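PDB 2OAS: 4-hydroxybutyrate coenzyme A transferase from Shewanella oneidensis, which probably transfers coenzyme A between carboxylic acids such as acetate and 4-hydroxybutyrate. Local coordinates for residues K393-S396 / L397-A401; R413-L416 / S417-A420. All coordinates share one frame; numbering follows the deposited sequence.

Interaction 1 (K393-S396 / L397-A401)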
loop_
_atom_site.group_PDB
_atom_site.type_symbol
_atom_site.label_atom_id
_atom_site.label_comp_id
_atom_site.label_asym_id
_atom_site.label_seq_id
_atom_site.Cartn_x
_atom_site.Cartn_y
_atom_site.Cartn_z
ATOM N N LYS A 393 14.635 5.087 1.759
ATOM C CA LYS A 393 13.776 5.853 2.652
ATOM C C LYS A 393 14.103 7.325 2.670
ATOM O O LYS A 393 15.181 7.727 3.132
ATOM C CB LYS A 393 13.908 5.313 4.083
ATOM C CG LYS A 393 12.671 4.599 4.563
ATOM C CD LYS A 393 11.646 5.584 5.048
ATOM C CE LYS A 393 11.939 5.963 6.490
ATOM N NZ LYS A 393 11.920 4.748 7.371
ATOM N N GLY A 394 13.168 8.137 2.196
ATOM C CA GLY A 394 13.391 9.569 2.160
ATOM C C GLY A 394 14.360 10.036 1.088
ATOM O O GLY A 394 14.601 11.233 0.971
ATOM N N ARG A 395 14.906 9.126 0.288
ATOM C CA ARG A 395 15.849 9.528 -0.757
ATOM C C ARG A 395 15.169 9.960 -2.044
ATOM O O ARG A 395 14.151 9.403 -2.431
ATOM C CB ARG A 395 16.799 8.370 -1.063
ATOM C CG ARG A 395 17.358 7.682 0.176
ATOM C CD ARG A 395 18.179 8.629 1.013
ATOM N NE ARG A 395 18.114 8.272 2.431
ATOM C CZ ARG A 395 18.753 7.246 2.991
ATOM N NH1 ARG A 395 18.616 7.012 4.292
ATOM N NH2 ARG A 395 19.541 6.467 2.260
ATOM N N SER A 396 15.736 10.950 -2.718
ATOM C CA SER A 396 15.162 11.435 -3.986
ATOM C C SER A 396 15.346 10.408 -5.091
ATOM O O SER A 396 15.957 9.369 -4.878
ATOM C CB SER A 396 15.829 12.734 -4.396
ATOM O OG SER A 396 17.232 12.604 -4.298
ATOM N N LEU A 397 14.810 10.692 -6.273
ATOM C CA LEU A 397 14.944 9.756 -7.384
ATOM C C LEU A 397 16.394 9.577 -7.803
ATOM O O LEU A 397 16.820 8.456 -8.076
ATOM C CB LEU A 397 14.112 10.195 -8.589
ATOM C CG LEU A 397 12.592 10.272 -8.388
ATOM C CD1 LEU A 397 11.904 10.454 -9.746
ATOM C CD2 LEU A 397 12.084 9.015 -7.709
ATOM N N ARG A 398 17.166 10.658 -7.846
ATOM C CA ARG A 398 18.555 10.498 -8.251
ATOM C C ARG A 398 19.362 9.761 -7.176
ATOM O O ARG A 398 20.282 9.001 -7.484
ATOM C CB ARG A 398 19.199 11.843 -8.573
ATOM C CG ARG A 398 19.358 12.775 -7.392
ATOM C CD ARG A 398 20.147 14.018 -7.801
ATOM N NE ARG A 398 20.349 14.938 -6.687
ATOM C CZ ARG A 398 20.987 16.102 -6.783
ATOM N NH1 ARG A 398 21.486 16.487 -7.950
ATOM N NH2 ARG A 398 21.130 16.877 -5.709
ATOM N N GLU A 399 19.009 9.977 -5.914
ATOM C CA GLU A 399 19.701 9.315 -4.811
ATOM C C GLU A 399 19.401 7.821 -4.823
ATOM O O GLU A 399 20.290 6.996 -4.601
ATOM C CB GLU A 399 19.276 9.924 -3.476
ATOM C CG GLU A 399 19.755 11.361 -3.287
ATOM C CD GLU A 399 19.289 12.003 -1.983
ATOM O OE1 GLU A 399 19.809 13.093 -1.653
ATOM O OE2 GLU A 399 18.409 11.429 -1.299
ATOM N N ARG A 400 18.145 7.484 -5.097
ATOM C CA ARG A 400 17.683 6.112 -5.161
ATOM C C ARG A 400 18.366 5.374 -6.318
ATOM O O ARG A 400 18.921 4.286 -6.148
ATOM C CB ARG A 400 16.152 6.081 -5.348
ATOM C CG ARG A 400 15.354 6.661 -4.160
ATOM C CD ARG A 400 13.919 7.079 -4.540
ATOM N NE ARG A 400 12.919 6.030 -4.354
ATOM C CZ ARG A 400 12.266 5.789 -3.219
ATOM N NH1 ARG A 400 12.490 6.522 -2.137
ATOM N NH2 ARG A 400 11.379 4.806 -3.164
ATOM N N ALA A 401 18.327 5.976 -7.501
ATOM C CA ALA A 401 18.936 5.370 -8.666
ATOM C C ALA A 401 20.419 5.156 -8.426
ATOM O O ALA A 401 20.966 4.098 -8.756
ATOM C CB ALA A 401 18.724 6.253 -9.878
HETATM O O HOH W 1 19.001 14.532 -4.347
#
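The carboxylate of E399 is met from above its plane by the backbone N-H of S396. S396 N lies 3.1 Å from E399 OE2 and sits 51° out of the carboxylate plane. The guanidinium of R400 has R395 O at its edge, near its plane; R400 NH1 gives R395 O a weak hydrogen bond of 3.3 Å. The guanidinium of R398 has a water in plane at its edge. R398 NE donates to this water at 2.7 Å. S396 is the N-cap of helix 397-405, and E399 is three residues on. The S396 N to E399 OE2 bond is thus one half of a capping box. CG of E399 lies anti to its carbonyl carbon (chi1 -68°), and the extended chain beyond it reaches back to S396 N. It also crosses R395 at about a right angle, with R395 CB 3.5 Å from E399 OE2. S396 OG stands between the backbone N and the carbonyl carbon (chi1 48°), and S396 OG lies 2.6 Å from the water. The same water donates weakly to E399 OE1. R73 and D91 of the second subunit form salt bridges with E399 and R398, which places this helix start at the dimer interface. R400 NE donates to T313 O.

Interaction 2 (R413-L416 / S417-A420); sequences REQL and SRDA
E414 and R418 come together because CG of E414 lies opposite the backbone N (chi1 151°) while the R418 chain runs extended from CG to NE. CG of E414 then rests over one face of the R418 guanidinium, with E414 CG 3.8 Å from R418 NH1. The contact is made by the methylene. E414 OE2 stays 5.3 Å from R418 NE, so the opposite charges lie near each other without touching. One residue along, Q415 bends at chi2 (-59°), and Q415 OE1 comes to 3.5 Å from D419 OD2. Both are acceptors. The amide and carboxylate planes stand 55° apart. The D419 side chain also touches S365. An alanine at D419 would remove the carboxylate and would probably open a gap beside Q415 OE1 and leave S365 without that neighbour. Beneath these pairs runs the i to i+4 bonding of an alpha-helix. S417 N donates to R413 O at 2.7 Å and D419 N to Q415 O at 3.0 Å. The last bond, from A420 N to L416 O, is weak. The buried L416 side chain packs against L312, just past strand 309-311, and against A408. R413 NH1 bonds I405 O, joining helix 410-422 to the end of helix 397-405.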
loop_
_atom_site.group_PDB
_atom_site.type_symbol
_atom_site.label_atom_id
_atom_site.label_comp_id
_atom_site.label_asym_id
_atom_site.label_seq_id
_atom_site.Cartn_x
_atom_site.Cartn_y
_atom_site.Cartn_z
ATOM N N ARG A 413 25.947 -1.978 -14.614
ATOM C CA ARG A 413 26.115 -0.641 -14.064
ATOM C C ARG A 413 26.093 0.430 -15.147
ATOM O O ARG A 413 25.353 1.410 -15.042
ATOM C CB ARG A 413 27.431 -0.541 -13.286
ATOM C CG ARG A 413 27.289 -0.584 -11.767
ATOM C CD ARG A 413 26.749 -1.899 -11.307
ATOM N NE ARG A 413 27.674 -2.654 -10.462
ATOM C CZ ARG A 413 27.929 -2.386 -9.184
ATOM N NH1 ARG A 413 27.336 -1.364 -8.590
ATOM N NH2 ARG A 413 28.751 -3.163 -8.489
ATOM N N GLU A 414 26.919 0.236 -16.173
ATOM C CA GLU A 414 27.031 1.158 -17.301
ATOM C C GLU A 414 25.664 1.446 -17.940
ATOM O O GLU A 414 25.272 2.608 -18.086
ATOM C CB GLU A 414 28.006 0.585 -18.340
ATOM C CG GLU A 414 27.734 0.999 -19.793
ATOM C CD GLU A 414 27.977 -0.155 -20.797
ATOM O OE1 GLU A 414 29.157 -0.425 -21.134
ATOM O OE2 GLU A 414 26.961 -0.792 -21.228
ATOM N N GLN A 415 24.936 0.397 -18.321
ATOM C CA GLN A 415 23.610 0.576 -18.913
ATOM C C GLN A 415 22.681 1.318 -17.954
ATOM O O GLN A 415 22.059 2.314 -18.326
ATOM C CB GLN A 415 22.963 -0.766 -19.253
ATOM C CG GLN A 415 23.160 -1.242 -20.677
ATOM C CD GLN A 415 22.609 -0.272 -21.712
ATOM O OE1 GLN A 415 21.491 0.230 -21.582
ATOM N NE2 GLN A 415 23.396 -0.010 -22.751
ATOM N N LEU A 416 22.583 0.819 -16.723
ATOM C CA LEU A 416 21.715 1.426 -15.721
ATOM C C LEU A 416 22.052 2.896 -15.551
ATOM O O LEU A 416 21.169 3.751 -15.569
ATOM C CB LEU A 416 21.839 0.698 -14.375
ATOM C CG LEU A 416 21.258 -0.720 -14.309
ATOM C CD1 LEU A 416 21.601 -1.356 -12.980
ATOM C CD2 LEU A 416 19.757 -0.688 -14.525
ATOM N N SER A 417 23.332 3.195 -15.384
ATOM C CA SER A 417 23.730 4.572 -15.239
ATOM C C SER A 417 23.291 5.424 -16.443
ATOM O O SER A 417 22.847 6.562 -16.267
ATOM C CB SER A 417 25.234 4.667 -15.047
ATOM O OG SER A 417 25.633 6.019 -15.040
ATOM N N ARG A 418 23.411 4.885 -17.656
ATOM C CA ARG A 418 23.002 5.603 -18.862
ATOM C C ARG A 418 21.516 5.965 -18.837
ATOM O O ARG A 418 21.147 7.144 -18.932
ATOM C CB ARG A 418 23.285 4.764 -20.122
ATOM C CG ARG A 418 24.632 5.053 -20.775
ATOM C CD ARG A 418 25.056 3.944 -21.753
ATOM N NE ARG A 418 26.317 4.286 -22.411
ATOM C CZ ARG A 418 27.444 4.643 -21.779
ATOM N NH1 ARG A 418 27.500 4.714 -20.447
ATOM N NH2 ARG A 418 28.534 4.931 -22.492
ATOM N N ASP A 419 20.667 4.949 -18.702
ATOM C CA ASP A 419 19.231 5.155 -18.674
ATOM C C ASP A 419 18.798 6.022 -17.480
ATOM O O ASP A 419 17.660 6.498 -17.418
ATOM C CB ASP A 419 18.499 3.802 -18.645
ATOM C CG ASP A 419 18.811 2.932 -19.858
ATOM O OD1 ASP A 419 18.906 3.482 -20.979
ATOM O OD2 ASP A 419 18.945 1.698 -19.693
ATOM N N ALA A 420 19.704 6.234 -16.533
ATOM C CA ALA A 420 19.392 7.054 -15.363
ATOM C C ALA A 420 19.174 8.488 -15.811
ATOM O O ALA A 420 18.415 9.246 -15.206
ATOM C CB ALA A 420 20.534 7.003 -14.364
#

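Overall arrangement
Both contacts lie late in the chain, within the C-terminal domain of the acetyl-CoA hydrolase/transferase family. Strand 388-391 is an outermost strand, within this chain, of a six-stranded mixed array. Interaction 1 joins the loop after it to the first turns of helix 397-405. A short connection leads to helix 410-422, and interaction 2 lies within that helix. Each contact is local and closes no long loop. They follow in series, so they neither nest nor cross. Their centres are 16 Å apart, and their nearest atoms stay about 5 Å apart. Interaction 1 faces the second subunit. Interaction 2 touches no other chain, and its L416 side chain is about 11 Å from the bound coenzyme A.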